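Local atomic coordinates of EreC (Klebsiella pneumoniae, PDB entry 6XCQ), a protein that probably hydrolyses the macrolactone ring of erythromycin, inactivating the antibiotic and so conferring macrolide resistance on its bacterial host. Residues I252-Y257 against D282-G287; G96-A101 against G154-N159; L259-I264 against T278-S283; H179-H184 against V222-L227. The protein carries 1 engineered substitution. All blocks are in the same frame, centred on the assembly; numbering follows the deposited sequence.

How the contacts relate
From the N terminus, contact 2 (96-101 with 154-159) comes first, closing a largely helical excursion between neighbouring parallel strands near the centre of the chain. Contact 4 (179-184 with 222-227) follows separately, joining two helices far out on the helical side. Contacts 1 and 3 then tie helices 244-267 and 279-295 into a hairpin: the 259-283 loop of contact 3 falls within the 252-287 span of contact 1, and the two share Asp282 and Ser283. This hairpin is the bridge between the others. Arg281 forms salt bridges with Glu98 and Asp156 of contact 2, Leu157 packs against both hairpin helices, and Glu253 pairs with Lys226 of contact 4.

Contact 1 (I252-Y257 against D282-G287); sequences IESIEY and DSYMAG
Glu253 meets Tyr284 through its main chain, with O lying 3.9 Å from Tyr284 CE1; the carboxylate is taken up by a salt bridge to Lys226 on helix 212-231. At Ser254 the contact tightens, CB resting 3.4 Å from Tyr284 OH. The serine hydroxyl is hydrogen-bonded to Asp166, and CB is the atom nearest the tyrosine oxygen. The two segments belong to helices 244-267 and 279-295, consecutive and nearly antiparallel (166° between local axes), which make a helical hairpin; with axes 11.0 Å apart at this level, the two tyrosines span the space between the helices. They share the work: Tyr284, its CG anti to the backbone N (chi1 177°), carries its ring across to Glu253, Ser254 and Tyr257. At Tyr257, Tyr284 CD1 sits 3.6 Å above one face of the ring, off toward its rim, while Tyr257 CD2 is 3.6 Å from Tyr284 CB. The ring planes meet obliquely, at 44°. Leu157, from the loop after strand 151-154, packs on both tyrosines. A water in the plane of the Tyr257 ring lies 2.7 Å from its OH and donates to Ser283 OG at 2.9 Å, which in turn donates to Val280 O.

Contact 2 (G96-A101 against G154-N159); sequences GLECGA and GIDLPN
Backbone hydrogen bonds hold Leu97 and Cys99 to the strand exit at Gly154-Asp156. Ile155 N donates to Leu97 O over 3.0 Å, prolonging the parallel pairing in which Leu97 is bridged to Gly154. Asp156 N reaches Cys99 O, also at 3.0 Å, just past the inverse gamma turn centred on Glu98. These are adjacent parallel strands, 94-97 and the edge strand 151-154, joined by a beta-alpha-beta crossover, and the contact sits where both strands leave the sheet. One side-chain amide adds to the set: with CG between its backbone N and carbonyl carbon (chi1 57°), Asn159 turns ND2 onto a lone pair of Glu98 O, 3.2 Å away, and the same nitrogen is bonded to Thr128. A CA-H...O contact runs from Gly100 CA to Asp156 O at 3.3 Å, and a water donates to that oxygen too. Among the packing contacts, Ile155 CG1 lies 3.4 Å from Leu97 O. The carboxylates are close as well, Glu98 OE2 standing 4.3 Å from Asp156 OD2. Both oxygens form salt bridges with NH2 of Arg281 on helix 279-295, so a single guanidinium nitrogen fastens the two strand-end segments together and joins them to that helix.

Contact 3 (L259-I264 against T278-S283); sequences LETLRI and TSVRDS
Val280 CB is directed toward helix 244-267, where it lies 3.9 Å from Ile264 CD1; CG2 is at the same distance from that methyl, so the isoleucine tip rests against one flank of the valine. The other branch, CG1, extends anti to the backbone N (chi1 162°) and meets Glu260 CG at 4.0 Å, the side chains crossing at about a right angle; CG1 also packs on Tyr257, one turn before Glu260 on the facing helix. Arg281 CB passes 4.0 Å from Thr261 OG1, a hydroxyl already bonded to Tyr257 O. This is the end of the helical hairpin nearest the connection between helices 244-267 and 279-295, where the local axes run at 155° and come within 9.7 Å. Glu260 bends at chi2 and is held side-on by Arg263 of its own helix, NE reaching OE1 at 2.8 Å and NH2 reaching OE2 at 2.6 Å, with both oxygens met on their syn sides, some 30° out of the carboxylate plane. Between these two segments there is no hydrogen bond, only packing, mostly of aliphatic carbon with the Thr261 hydroxyl at its side; the charges pair within one helix or, for Arg281, with Glu98 and Asp156.

Contact 4 (H179-H184 against V222-L227); sequences HLIKPH and VTRLKL
His184, Leu225 and Ile181 bury the most surface here, and the histidine ring is the centre of the contact. Extending from its helix with CG anti to the backbone N (chi1 -178°), His184 drives its ring toward helix 212-231, where NE2 is hydrogen-bonded to Gly221 O. That bond, because a carbonyl can only accept, places a proton on NE2. Leu225 comes from the opposite direction and meets the ring at its edge, CD1 lying in the ring plane 3.4 Å from His184 CD2. The other leucine branch turns to Ile181, with CD2 at 3.6 Å from Ile181 CG1. Leu225 thus sits with one methyl against each of the two residues; Val185 and Leu188 of helix 182-191 pack on it as well. Ile181 is the N-cap of that helix and also touches Ile174 on helix 164-177, so the contact links three helices of the peripheral helical region, about 29 Å from the chain centre to the contact centre. Arg224 lies at the exposed margin. In one of two deposited conformers its CD stands over a face of the His184 ring, 4.2 Å from the ring centroid, as a CH-pi contact, and its guanidinium group lies flat against Ile181 CD1; with a crystal neighbour also touching it, this pose is less certain. The core of the contact is apolar packing of Ile181 and Leu225 with the His184 ring, whose rotation the bond to Gly221 O holds; no hydrogen bond joins the two segments themselves, and the arginine charge stays at the edge.

Contact 1 (I252-Y257 against D282-G287)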
loop_
_atom_site.group_PDB
_atom_site.type_symbol
_atom_site.label_atom_id
_atom_site.label_comp_id
_atom_site.label_asym_id
_atom_site.label_seq_id
_atom_site.Cartn_x
_atom_site.Cartn_y
_atom_site.Cartn_z
ATOM N N ILE A 252 -14.005 -4.997 -12.238
ATOM C CA ILE A 252 -15.226 -4.330 -11.788
ATOM C C ILE A 252 -15.108 -3.925 -10.325
ATOM O O ILE A 252 -15.487 -2.812 -9.949
ATOM C CB ILE A 252 -16.454 -5.236 -12.008
ATOM C CG1 ILE A 252 -16.721 -5.443 -13.499
ATOM C CG2 ILE A 252 -17.685 -4.633 -11.334
ATOM C CD1 ILE A 252 -17.531 -6.709 -13.804
ATOM N N GLU A 253 -14.598 -4.823 -9.474
ATOM C CA GLU A 253 -14.408 -4.456 -8.063
ATOM C C GLU A 253 -13.501 -3.234 -7.937
ATOM O O GLU A 253 -13.791 -2.301 -7.180
ATOM C CB GLU A 253 -13.815 -5.618 -7.269
ATOM C CG GLU A 253 -14.783 -6.764 -6.958
ATOM C CD GLU A 253 -15.989 -6.324 -6.145
ATOM O OE1 GLU A 253 -17.131 -6.490 -6.635
ATOM O OE2 GLU A 253 -15.799 -5.800 -5.028
ATOM N N SER A 254 -12.382 -3.244 -8.659
ATOM C CA SER A 254 -11.462 -2.117 -8.640
ATOM C C SER A 254 -12.160 -0.826 -9.060
ATOM O O SER A 254 -12.006 0.210 -8.405
ATOM C CB SER A 254 -10.268 -2.408 -9.548
ATOM O OG SER A 254 -9.377 -1.296 -9.533
ATOM N N ILE A 255 -12.940 -0.867 -10.149
ATOM C CA ILE A 255 -13.634 0.339 -10.612
ATOM C C ILE A 255 -14.669 0.804 -9.593
ATOM O O ILE A 255 -14.776 2.006 -9.297
ATOM C CB ILE A 255 -14.283 0.103 -11.986
ATOM C CG1 ILE A 255 -13.217 -0.125 -13.056
ATOM C CG2 ILE A 255 -15.162 1.275 -12.358
ATOM C CD1 ILE A 255 -13.707 -1.066 -14.244
ATOM N N GLU A 256 -15.448 -0.131 -9.040
ATOM C CA GLU A 256 -16.473 0.235 -8.065
ATOM C C GLU A 256 -15.866 0.983 -6.881
ATOM O O GLU A 256 -16.386 2.016 -6.449
ATOM C CB GLU A 256 -17.204 -1.010 -7.579
ATOM C CG GLU A 256 -18.221 -0.766 -6.472
ATOM C CD GLU A 256 -18.658 -2.077 -5.808
ATOM O OE1 GLU A 256 -19.868 -2.271 -5.553
ATOM O OE2 GLU A 256 -17.774 -2.921 -5.534
ATOM N N TYR A 257 -14.770 0.464 -6.332
ATOM C CA TYR A 257 -14.156 1.129 -5.184
ATOM C C TYR A 257 -13.413 2.390 -5.600
ATOM O O TYR A 257 -13.244 3.307 -4.782
ATOM C CB TYR A 257 -13.235 0.155 -4.452
ATOM C CG TYR A 257 -13.958 -0.740 -3.450
ATOM C CD1 TYR A 257 -14.699 -1.850 -3.865
ATOM C CD2 TYR A 257 -13.904 -0.463 -2.091
ATOM C CE1 TYR A 257 -15.368 -2.669 -2.936
ATOM C CE2 TYR A 257 -14.549 -1.261 -1.165
ATOM C CZ TYR A 257 -15.282 -2.358 -1.584
ATOM O OH TYR A 257 -15.919 -3.112 -0.639
ATOM N N ASP A 282 -9.088 1.210 2.366
ATOM C CA ASP A 282 -8.318 0.192 3.089
ATOM C C ASP A 282 -9.049 -1.142 3.157
ATOM O O ASP A 282 -8.405 -2.194 3.258
ATOM C CB ASP A 282 -7.979 0.609 4.517
ATOM C CG ASP A 282 -6.703 1.443 4.605
ATOM O OD1 ASP A 282 -6.568 2.416 3.839
ATOM O OD2 ASP A 282 -5.810 1.058 5.388
ATOM N N SER A 283 -10.378 -1.137 3.146
ATOM C CA SER A 283 -11.051 -2.432 3.168
ATOM C C SER A 283 -10.962 -3.118 1.808
ATOM O O SER A 283 -10.913 -4.344 1.743
ATOM C CB SER A 283 -12.513 -2.288 3.608
ATOM O OG SER A 283 -13.319 -1.672 2.620
ATOM N N TYR A 284 -10.924 -2.341 0.722
ATOM C CA TYR A 284 -10.602 -2.911 -0.581
ATOM C C TYR A 284 -9.261 -3.633 -0.554
ATOM O O TYR A 284 -9.171 -4.808 -0.925
ATOM C CB TYR A 284 -10.592 -1.819 -1.652
ATOM C CG TYR A 284 -10.185 -2.360 -2.992
ATOM C CD1 TYR A 284 -11.114 -2.999 -3.806
ATOM C CD2 TYR A 284 -8.868 -2.263 -3.438
ATOM C CE1 TYR A 284 -10.757 -3.513 -5.034
ATOM C CE2 TYR A 284 -8.500 -2.769 -4.669
ATOM C CZ TYR A 284 -9.452 -3.395 -5.463
ATOM O OH TYR A 284 -9.112 -3.911 -6.689
ATOM N N MET A 285 -8.198 -2.933 -0.128
ATOM C CA MET A 285 -6.876 -3.551 -0.032
ATOM C C MET A 285 -6.897 -4.840 0.791
ATOM O O MET A 285 -6.304 -5.848 0.391
ATOM C CB MET A 285 -5.876 -2.556 0.569
ATOM C CG MET A 285 -5.532 -1.445 -0.409
ATOM S SD MET A 285 -4.104 -0.502 0.118
ATOM C CE MET A 285 -4.879 0.344 1.453
ATOM N N ALA A 286 -7.560 -4.819 1.957
ATOM C CA ALA A 286 -7.645 -6.028 2.778
ATOM C C ALA A 286 -8.338 -7.153 2.021
ATOM O O ALA A 286 -7.932 -8.318 2.117
ATOM C CB ALA A 286 -8.391 -5.751 4.084
ATOM N N GLY A 287 -9.387 -6.817 1.274
ATOM C CA GLY A 287 -10.066 -7.814 0.460
ATOM C C GLY A 287 -9.169 -8.431 -0.599
ATOM O O GLY A 287 -9.160 -9.650 -0.783
HETATM O O HOH W 1 -16.080 -1.983 1.767
#

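Contact 2 (G96-A101 against G154-N159)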
loop_
_atom_site.group_PDB
_atom_site.type_symbol
_atom_site.label_atom_id
_atom_site.label_comp_id
_atom_site.label_asym_id
_atom_site.label_seq_id
_atom_site.Cartn_x
_atom_site.Cartn_y
_atom_site.Cartn_z
ATOM N N GLY A 96 3.448 -7.106 -1.971
ATOM C CA GLY A 96 2.276 -6.321 -2.328
ATOM C C GLY A 96 2.565 -4.841 -2.155
ATOM O O GLY A 96 3.207 -4.440 -1.183
ATOM N N LEU A 97 2.080 -4.039 -3.097
ATOM C CA LEU A 97 2.315 -2.602 -3.111
ATOM C C LEU A 97 0.997 -1.845 -3.172
ATOM O O LEU A 97 -0.011 -2.341 -3.694
ATOM C CB LEU A 97 3.175 -2.192 -4.321
ATOM C CG LEU A 97 4.412 -3.038 -4.621
ATOM C CD1 LEU A 97 4.931 -2.716 -6.005
ATOM C CD2 LEU A 97 5.492 -2.761 -3.580
ATOM N N GLU A 98 1.030 -0.604 -2.683
ATOM C CA GLU A 98 -0.075 0.337 -2.860
ATOM C C GLU A 98 -0.099 0.868 -4.300
ATOM O O GLU A 98 0.156 2.040 -4.581
ATOM C CB GLU A 98 0.034 1.493 -1.870
ATOM C CG GLU A 98 -0.040 1.108 -0.400
ATOM C CD GLU A 98 0.014 2.340 0.497
ATOM O OE1 GLU A 98 1.065 2.604 1.136
ATOM O OE2 GLU A 98 -1.001 3.061 0.550
ATOM N N CYS A 99 -0.431 -0.020 -5.229
ATOM C CA CYS A 99 -0.793 0.390 -6.574
ATOM C C CYS A 99 -1.820 -0.613 -7.082
ATOM O O CYS A 99 -2.056 -1.652 -6.458
ATOM C CB CYS A 99 0.400 0.409 -7.534
ATOM S SG CYS A 99 1.188 -1.196 -7.715
ATOM N N GLY A 100 -2.419 -0.296 -8.224
ATOM C CA GLY A 100 -3.412 -1.177 -8.806
ATOM C C GLY A 100 -2.791 -2.404 -9.445
ATOM O O GLY A 100 -1.584 -2.478 -9.670
ATOM N N ALA A 101 -3.656 -3.393 -9.714
ATOM C CA ALA A 101 -3.224 -4.652 -10.320
ATOM C C ALA A 101 -2.550 -4.426 -11.665
ATOM O O ALA A 101 -1.556 -5.078 -11.989
ATOM C CB ALA A 101 -4.423 -5.590 -10.506
ATOM N N GLY A 154 -0.285 -5.781 -6.943
ATOM C CA GLY A 154 -0.843 -4.497 -6.582
ATOM C C GLY A 154 -2.060 -4.773 -5.728
ATOM O O GLY A 154 -3.008 -5.413 -6.195
ATOM N N ILE A 155 -2.044 -4.365 -4.458
ATOM C CA ILE A 155 -3.162 -4.673 -3.581
ATOM C C ILE A 155 -4.163 -3.535 -3.515
ATOM O O ILE A 155 -5.143 -3.621 -2.763
ATOM C CB ILE A 155 -2.687 -5.039 -2.159
ATOM C CG1 ILE A 155 -2.062 -3.827 -1.482
ATOM C CG2 ILE A 155 -1.717 -6.218 -2.184
ATOM C CD1 ILE A 155 -1.751 -4.036 -0.016
ATOM N N ASP A 156 -3.951 -2.473 -4.279
ATOM C CA ASP A 156 -4.674 -1.221 -4.118
ATOM C C ASP A 156 -5.575 -0.968 -5.315
ATOM O O ASP A 156 -5.530 -1.678 -6.319
ATOM C CB ASP A 156 -3.686 -0.058 -3.981
ATOM C CG ASP A 156 -4.237 1.119 -3.185
ATOM O OD1 ASP A 156 -5.457 1.175 -2.898
ATOM O OD2 ASP A 156 -3.418 2.001 -2.850
ATOM N N LEU A 157 -6.371 0.090 -5.205
ATOM C CA LEU A 157 -6.908 0.775 -6.378
ATOM C C LEU A 157 -5.751 1.326 -7.201
ATOM O O LEU A 157 -4.627 1.414 -6.685
ATOM C CB LEU A 157 -7.829 1.910 -5.939
ATOM C CG LEU A 157 -8.886 1.475 -4.932
ATOM C CD1 LEU A 157 -9.572 2.687 -4.341
ATOM C CD2 LEU A 157 -9.895 0.555 -5.625
ATOM N N PRO A 158 -5.961 1.719 -8.462
ATOM C CA PRO A 158 -4.936 2.528 -9.131
ATOM C C PRO A 158 -4.589 3.717 -8.249
ATOM O O PRO A 158 -5.484 4.467 -7.831
ATOM C CB PRO A 158 -5.613 2.943 -10.451
ATOM C CG PRO A 158 -7.059 2.774 -10.205
ATOM C CD PRO A 158 -7.153 1.563 -9.315
ATOM N N ASN A 159 -3.310 3.876 -7.899
ATOM C CA ASN A 159 -2.998 4.955 -6.962
ATOM C C ASN A 159 -3.177 6.333 -7.594
ATOM O O ASN A 159 -2.978 7.353 -6.919
ATOM C CB ASN A 159 -1.593 4.774 -6.371
ATOM C CG ASN A 159 -0.500 4.706 -7.415
ATOM O OD1 ASN A 159 -0.574 5.337 -8.463
ATOM N ND2 ASN A 159 0.552 3.951 -7.107
HETATM O O HOH W 2 -6.692 -2.020 -9.004
#

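Contact 3 (L259-I264 against T278-S283)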
loop_
_atom_site.group_PDB
_atom_site.type_symbol
_atom_site.label_atom_id
_atom_site.label_comp_id
_atom_site.label_asym_id
_atom_site.label_seq_id
_atom_site.Cartn_x
_atom_site.Cartn_y
_atom_site.Cartn_z
ATOM N N LEU A 259 -14.537 4.626 -7.893
ATOM C CA LEU A 259 -15.561 5.669 -7.923
ATOM C C LEU A 259 -15.987 6.084 -6.511
ATOM O O LEU A 259 -16.160 7.280 -6.229
ATOM C CB LEU A 259 -16.772 5.189 -8.741
ATOM C CG LEU A 259 -16.532 4.834 -10.220
ATOM C CD1 LEU A 259 -17.851 4.730 -11.019
ATOM C CD2 LEU A 259 -15.575 5.833 -10.890
ATOM N N GLU A 260 -16.169 5.119 -5.607
ATOM C CA GLU A 260 -16.581 5.484 -4.253
ATOM C C GLU A 260 -15.471 6.259 -3.542
ATOM O O GLU A 260 -15.739 7.227 -2.821
ATOM C CB GLU A 260 -16.978 4.232 -3.471
ATOM C CG GLU A 260 -17.249 4.460 -1.976
ATOM C CD GLU A 260 -18.393 5.430 -1.689
ATOM O OE1 GLU A 260 -19.107 5.859 -2.624
ATOM O OE2 GLU A 260 -18.579 5.763 -0.498
ATOM N N THR A 261 -14.216 5.885 -3.786
ATOM C CA THR A 261 -13.099 6.599 -3.171
ATOM C C THR A 261 -12.966 8.010 -3.743
ATOM O O THR A 261 -12.653 8.952 -3.006
ATOM C CB THR A 261 -11.817 5.785 -3.343
ATOM O OG1 THR A 261 -11.934 4.595 -2.569
ATOM C CG2 THR A 261 -10.579 6.567 -2.833
ATOM N N LEU A 262 -13.252 8.185 -5.042
ATOM C CA LEU A 262 -13.292 9.527 -5.625
ATOM C C LEU A 262 -14.370 10.385 -4.968
ATOM O O LEU A 262 -14.133 11.548 -4.621
ATOM C CB LEU A 262 -13.528 9.434 -7.127
ATOM C CG LEU A 262 -12.361 8.938 -7.970
ATOM C CD1 LEU A 262 -12.849 8.563 -9.375
ATOM C CD2 LEU A 262 -11.256 9.996 -8.025
ATOM N N ARG A 263 -15.566 9.825 -4.793
ATOM C CA ARG A 263 -16.636 10.534 -4.098
ATOM C C ARG A 263 -16.221 10.905 -2.683
ATOM O O ARG A 263 -16.473 12.028 -2.231
ATOM C CB ARG A 263 -17.903 9.679 -4.070
ATOM C CG ARG A 263 -19.112 10.361 -3.417
ATOM C CD ARG A 263 -20.201 9.348 -3.003
ATOM N NE ARG A 263 -19.774 8.515 -1.871
ATOM C CZ ARG A 263 -19.740 8.931 -0.610
ATOM N NH1 ARG A 263 -20.124 10.166 -0.304
ATOM N NH2 ARG A 263 -19.339 8.115 0.349
ATOM N N ILE A 264 -15.585 9.977 -1.970
ATOM C CA ILE A 264 -15.162 10.262 -0.603
ATOM C C ILE A 264 -14.059 11.319 -0.593
ATOM O O ILE A 264 -14.114 12.278 0.181
ATOM C CB ILE A 264 -14.715 8.970 0.100
ATOM C CG1 ILE A 264 -15.915 8.041 0.314
ATOM C CG2 ILE A 264 -14.065 9.296 1.442
ATOM C CD1 ILE A 264 -15.493 6.605 0.590
ATOM N N THR A 278 -13.111 7.103 5.295
ATOM C CA THR A 278 -11.809 6.758 4.724
ATOM C C THR A 278 -11.395 5.307 4.989
ATOM O O THR A 278 -10.293 4.919 4.587
ATOM C CB THR A 278 -10.725 7.715 5.230
ATOM O OG1 THR A 278 -10.599 7.592 6.650
ATOM C CG2 THR A 278 -11.079 9.162 4.880
ATOM N N SER A 279 -12.237 4.485 5.618
ATOM C CA SER A 279 -11.963 3.055 5.713
ATOM C C SER A 279 -12.213 2.308 4.404
ATOM O O SER A 279 -11.816 1.144 4.285
ATOM C CB SER A 279 -12.836 2.410 6.798
ATOM O OG SER A 279 -12.924 3.223 7.952
ATOM N N VAL A 280 -12.853 2.939 3.420
ATOM C CA VAL A 280 -13.359 2.176 2.279
ATOM C C VAL A 280 -12.210 1.680 1.409
ATOM O O VAL A 280 -12.162 0.505 1.031
ATOM C CB VAL A 280 -14.367 3.019 1.477
ATOM C CG1 VAL A 280 -14.553 2.440 0.094
ATOM C CG2 VAL A 280 -15.705 3.068 2.211
ATOM N N ARG A 281 -11.264 2.559 1.074
ATOM C CA ARG A 281 -10.104 2.105 0.309
ATOM C C ARG A 281 -9.316 1.031 1.058
ATOM O O ARG A 281 -8.898 0.033 0.458
ATOM C CB ARG A 281 -9.191 3.280 -0.037
ATOM C CG ARG A 281 -7.925 2.836 -0.749
ATOM C CD ARG A 281 -6.942 3.955 -0.981
ATOM N NE ARG A 281 -5.572 3.439 -0.989
ATOM C CZ ARG A 281 -4.706 3.564 0.014
ATOM N NH1 ARG A 281 -5.043 4.218 1.126
ATOM N NH2 ARG A 281 -3.486 3.049 -0.109
ATOM N N ASP A 282 -9.088 1.210 2.366
ATOM C CA ASP A 282 -8.318 0.192 3.089
ATOM C C ASP A 282 -9.049 -1.142 3.157
ATOM O O ASP A 282 -8.405 -2.194 3.258
ATOM C CB ASP A 282 -7.979 0.609 4.517
ATOM C CG ASP A 282 -6.703 1.443 4.605
ATOM O OD1 ASP A 282 -6.568 2.416 3.839
ATOM O OD2 ASP A 282 -5.810 1.058 5.388
ATOM N N SER A 283 -10.378 -1.137 3.146
ATOM C CA SER A 283 -11.051 -2.432 3.168
ATOM C C SER A 283 -10.962 -3.118 1.808
ATOM O O SER A 283 -10.913 -4.344 1.743
ATOM C CB SER A 283 -12.513 -2.288 3.608
ATOM O OG SER A 283 -13.319 -1.672 2.620
#

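Contact 4 (H179-H184 against V222-L227)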
loop_
_atom_site.group_PDB
_atom_site.type_symbol
_atom_site.label_atom_id
_atom_site.label_comp_id
_atom_site.label_asym_id
_atom_site.label_seq_id
_atom_site.Cartn_x
_atom_site.Cartn_y
_atom_site.Cartn_z
ATOM N N HIS A 179 -20.163 -10.495 -24.697
ATOM C CA HIS A 179 -20.260 -9.358 -25.608
ATOM C C HIS A 179 -21.584 -8.612 -25.484
ATOM O O HIS A 179 -21.641 -7.426 -25.829
ATOM C CB HIS A 179 -20.053 -9.818 -27.057
ATOM C CG HIS A 179 -19.791 -8.693 -28.009
ATOM N ND1 HIS A 179 -20.798 -7.904 -28.524
ATOM C CD2 HIS A 179 -18.635 -8.211 -28.527
ATOM C CE1 HIS A 179 -20.276 -6.989 -29.321
ATOM N NE2 HIS A 179 -18.965 -7.156 -29.343
ATOM N N LEU A 180 -22.628 -9.263 -24.959
ATOM C CA LEU A 180 -23.926 -8.613 -24.773
ATOM C C LEU A 180 -23.830 -7.350 -23.928
ATOM O O LEU A 180 -24.656 -6.444 -24.078
ATOM C CB LEU A 180 -24.909 -9.578 -24.111
ATOM C CG LEU A 180 -25.420 -10.737 -24.971
ATOM C CD1 LEU A 180 -26.152 -11.764 -24.107
ATOM C CD2 LEU A 180 -26.301 -10.202 -26.081
ATOM N N ILE A 181 -22.862 -7.271 -23.018
ATOM C CA ILE A 181 -22.768 -6.127 -22.117
ATOM C C ILE A 181 -21.619 -5.197 -22.504
ATOM O O ILE A 181 -21.310 -4.250 -21.770
ATOM C CB ILE A 181 -22.674 -6.588 -20.645
ATOM C CG1 ILE A 181 -23.179 -5.498 -19.695
ATOM C CG2 ILE A 181 -21.253 -7.034 -20.267
ATOM C CD1 ILE A 181 -24.672 -5.488 -19.514
ATOM N N LYS A 182 -20.997 -5.425 -23.660
ATOM C CA LYS A 182 -19.922 -4.544 -24.112
ATOM C C LYS A 182 -20.357 -3.108 -24.398
ATOM O O LYS A 182 -19.560 -2.193 -24.123
ATOM C CB LYS A 182 -19.248 -5.152 -25.347
ATOM C CG LYS A 182 -18.238 -4.239 -26.026
ATOM C CD LYS A 182 -16.846 -4.845 -26.037
ATOM C CE LYS A 182 -15.982 -4.224 -27.121
ATOM N NZ LYS A 182 -15.908 -2.741 -27.016
ATOM N N PRO A 183 -21.541 -2.824 -24.959
ATOM C CA PRO A 183 -21.925 -1.407 -25.105
ATOM C C PRO A 183 -21.989 -0.681 -23.770
ATOM O O PRO A 183 -21.592 0.484 -23.666
ATOM C CB PRO A 183 -23.305 -1.481 -25.771
ATOM C CG PRO A 183 -23.362 -2.816 -26.412
ATOM C CD PRO A 183 -22.540 -3.727 -25.563
ATOM N N HIS A 184 -22.489 -1.367 -22.744
ATOM C CA HIS A 184 -22.585 -0.795 -21.408
ATOM C C HIS A 184 -21.202 -0.464 -20.845
ATOM O O HIS A 184 -21.012 0.603 -20.254
ATOM C CB HIS A 184 -23.359 -1.777 -20.522
ATOM C CG HIS A 184 -23.591 -1.309 -19.119
ATOM N ND1 HIS A 184 -24.716 -0.608 -18.743
ATOM C CD2 HIS A 184 -22.862 -1.483 -17.989
ATOM C CE1 HIS A 184 -24.660 -0.350 -17.446
ATOM N NE2 HIS A 184 -23.546 -0.873 -16.965
ATOM N N VAL A 222 -21.792 0.612 -12.836
ATOM C CA VAL A 222 -20.845 -0.376 -12.337
ATOM C C VAL A 222 -21.564 -1.420 -11.491
ATOM O O VAL A 222 -21.285 -2.619 -11.599
ATOM C CB VAL A 222 -19.699 0.318 -11.573
ATOM C CG1 VAL A 222 -18.906 -0.674 -10.774
ATOM C CG2 VAL A 222 -18.765 1.013 -12.567
ATOM N N THR A 223 -22.523 -0.994 -10.663
ATOM C CA THR A 223 -23.290 -1.961 -9.878
ATOM C C THR A 223 -24.051 -2.936 -10.786
ATOM O O THR A 223 -24.061 -4.148 -10.540
ATOM C CB THR A 223 -24.240 -1.217 -8.932
ATOM O OG1 THR A 223 -23.468 -0.522 -7.928
ATOM C CG2 THR A 223 -25.171 -2.164 -8.243
ATOM N N ARG A 224 -24.688 -2.425 -11.842
ATOM C CA ARG A 224 -25.379 -3.307 -12.781
ATOM C C ARG A 224 -24.427 -4.354 -13.341
ATOM O O ARG A 224 -24.749 -5.548 -13.383
ATOM C CB ARG A 224 -26.005 -2.489 -13.915
ATOM C CG ARG A 224 -26.934 -3.290 -14.844
ATOM C CD ARG A 224 -26.231 -3.760 -16.121
ATOM N NE ARG A 224 -27.164 -4.017 -17.213
ATOM C CZ ARG A 224 -27.744 -5.188 -17.453
ATOM N NH1 ARG A 224 -27.509 -6.236 -16.664
ATOM N NH2 ARG A 224 -28.577 -5.308 -18.481
ATOM N N LEU A 225 -23.234 -3.923 -13.756
ATOM C CA LEU A 225 -22.259 -4.853 -14.317
ATOM C C LEU A 225 -21.813 -5.880 -13.292
ATOM O O LEU A 225 -21.636 -7.055 -13.624
ATOM C CB LEU A 225 -21.036 -4.089 -14.824
ATOM C CG LEU A 225 -21.026 -3.815 -16.318
ATOM C CD1 LEU A 225 -20.013 -2.737 -16.626
ATOM C CD2 LEU A 225 -20.737 -5.091 -17.099
ATOM N N LYS A 226 -21.579 -5.433 -12.056
ATOM C CA LYS A 226 -21.099 -6.317 -11.000
ATOM C C LYS A 226 -22.082 -7.442 -10.722
ATOM O O LYS A 226 -21.684 -8.593 -10.504
ATOM C CB LYS A 226 -20.893 -5.511 -9.728
ATOM C CG LYS A 226 -20.311 -6.293 -8.573
ATOM C CD LYS A 226 -20.296 -5.426 -7.328
ATOM C CE LYS A 226 -20.629 -6.228 -6.087
ATOM N NZ LYS A 226 -19.413 -6.850 -5.513
ATOM N N LEU A 227 -23.369 -7.110 -10.667
ATOM C CA LEU A 227 -24.385 -8.112 -10.356
ATOM C C LEU A 227 -24.642 -9.040 -11.542
ATOM O O LEU A 227 -24.925 -10.229 -11.352
ATOM C CB LEU A 227 -25.676 -7.413 -9.922
ATOM C CG LEU A 227 -25.881 -7.061 -8.437
ATOM C CD1 LEU A 227 -24.631 -6.543 -7.788
ATOM C CD2 LEU A 227 -27.010 -6.050 -8.280
#